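Local coordinates for putative D-alanine N-acetyltransferase of GNAT family (Desulfovibrio desulfuricans subsp. desulfuricans str., PDB 2R7H), which probably transfers an acyl group, most likely acetyl from acetyl-coenzyme A, to an acceptor that may be D-alanine, as a GNAT-family enzyme, at the interface of chains A and B. Coordinates in Å, arbitrary orientation; residue numbers count along the deposited sequence, not the author numbering. Chains: chain A/B, Putative D-alanine N-acetyltransferase of GNAT family.

The interface of chains A and B. Residues chain A 162-165; chain B 91-92, 129.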
loop_
_atom_site.group_PDB
_atom_site.type_symbol
_atom_site.label_atom_id
_atom_site.label_comp_id
_atom_site.label_asym_id
_atom_site.label_seq_id
_atom_site.Cartn_x
_atom_site.Cartn_y
_atom_site.Cartn_z
ATOM N N PHE A 162 9.297 7.142 7.972
ATOM C CA PHE A 162 7.926 6.609 7.571
ATOM C C PHE A 162 7.141 5.770 8.553
ATOM O O PHE A 162 5.884 5.940 8.673
ATOM C CB PHE A 162 8.136 5.789 6.276
ATOM C CG PHE A 162 6.849 5.204 5.694
ATOM C CD1 PHE A 162 6.424 3.943 6.047
ATOM C CD2 PHE A 162 6.153 5.907 4.760
ATOM C CE1 PHE A 162 5.236 3.430 5.530
ATOM C CE2 PHE A 162 5.000 5.390 4.214
ATOM C CZ PHE A 162 4.545 4.166 4.617
ATOM N N TYR A 163 7.773 4.790 9.171
ATOM C CA TYR A 163 6.970 3.933 10.057
ATOM C C TYR A 163 6.678 4.576 11.427
ATOM O O TYR A 163 5.740 4.218 12.089
ATOM C CB TYR A 163 7.679 2.586 10.293
ATOM C CG TYR A 163 7.852 1.724 9.103
ATOM C CD1 TYR A 163 6.835 0.923 8.652
ATOM C CD2 TYR A 163 9.061 1.655 8.435
ATOM C CE1 TYR A 163 6.968 0.124 7.544
ATOM C CE2 TYR A 163 9.169 0.832 7.287
ATOM C CZ TYR A 163 8.139 0.054 6.888
ATOM O OH TYR A 163 8.321 -0.765 5.805
ATOM N N ARG A 164 7.535 5.487 11.859
ATOM C CA ARG A 164 7.414 6.219 13.137
ATOM C C ARG A 164 8.611 7.125 13.142
ATOM O O ARG A 164 9.446 7.028 12.237
ATOM C CB ARG A 164 7.441 5.302 14.367
ATOM C CG ARG A 164 8.592 4.368 14.358
ATOM C CD ARG A 164 8.632 3.471 15.563
ATOM N NE ARG A 164 9.670 2.477 15.323
ATOM C CZ ARG A 164 10.138 1.616 16.214
ATOM N NH1 ARG A 164 9.768 1.656 17.497
ATOM N NH2 ARG A 164 11.076 0.768 15.819
ATOM N N ALA A 165 8.713 7.981 14.156
ATOM C CA ALA A 165 9.823 8.899 14.256
ATOM C C ALA A 165 11.129 8.094 14.196
ATOM O O ALA A 165 11.233 7.017 14.792
ATOM C CB ALA A 165 9.743 9.731 15.554
ATOM N N THR B 91 2.037 1.727 10.785
ATOM C CA THR B 91 2.845 2.924 11.021
ATOM C C THR B 91 2.223 3.692 12.178
ATOM O O THR B 91 1.102 3.431 12.542
ATOM C CB THR B 91 2.813 3.885 9.805
ATOM O OG1 THR B 91 1.584 4.621 9.774
ATOM C CG2 THR B 91 3.071 3.147 8.490
ATOM N N GLU B 92 3.001 4.621 12.743
ATOM C CA GLU B 92 2.588 5.513 13.846
ATOM C C GLU B 92 2.597 6.912 13.287
ATOM O O GLU B 92 3.642 7.382 12.925
ATOM C CB GLU B 92 3.576 5.406 15.051
ATOM C CG GLU B 92 3.525 6.516 16.188
ATOM C CD GLU B 92 4.438 7.780 15.963
ATOM O OE1 GLU B 92 5.714 7.707 16.087
ATOM O OE2 GLU B 92 3.860 8.878 15.754
ATOM N N ARG B 129 2.057 12.955 11.854
ATOM C CA ARG B 129 3.308 13.608 11.536
ATOM C C ARG B 129 3.460 13.815 10.043
ATOM O O ARG B 129 4.000 14.832 9.636
ATOM C CB ARG B 129 4.487 12.702 11.959
ATOM C CG ARG B 129 4.471 12.253 13.414
ATOM C CD ARG B 129 5.534 11.194 13.760
ATOM N NE ARG B 129 5.374 9.972 12.966
ATOM C CZ ARG B 129 6.126 9.617 11.927
ATOM N NH1 ARG B 129 7.159 10.346 11.521
ATOM N NH2 ARG B 129 5.864 8.497 11.293
#
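B:Glu92 offers its backbone N to the carbonyl O of A:Tyr163 at 2.8 Å, a hydrogen bond that ties the two chains. The angle at the hydrogen is 156°, the donor tilted from the carbonyl plane. Made by backbone alone, this link depends on chain course rather than residue type. Next to it, the methyl CG2 of B:Thr91 comes in above the ring plane of A:Phe162, off beyond its rim, 3.7 Å from CE1; a small branched residue supplies a methyl without bulk. Further along the chain A segment, B:Arg129 lays one face of its guanidinium over the peptide joining A:Arg164 to A:Ala165, with A:Ala165 N above its centre and A:Arg164 C nearer the rim, 3.7 Å from CZ. A flat, delocalised cation can lie face-on against a peptide while its edge stays available for bonding.

That edge is held within chain B: NE and NH2 both donate to the carbonyl O of B:Glu92, at 3.1 and 3.0 Å, with the oxygen almost in the guanidinium plane. This paired grip fixes the group's rotation. A bend at chi3 (-60°) turns the guanidinium towards that carbonyl. The carboxylate of B:Glu92 folds back, chi2 -89°, bringing OE2 within 3.4 Å of B:Arg129 NE in a long salt bridge with weak hydrogen-bond character. Its OE1 packs against CB of A:Arg164. A:Phe162 CD1 covers one face of the A:Tyr163 ring.

The chain A segment lies in the connection between strands 154-159 and 167-175, with A:Phe162 and A:Arg164 as one-residue strands; B:Thr91 and B:Glu92 lie between strands 78-87 and 94-102, and B:Arg129 just precedes strand 130-136. The two-fold interface may reflect a dimer.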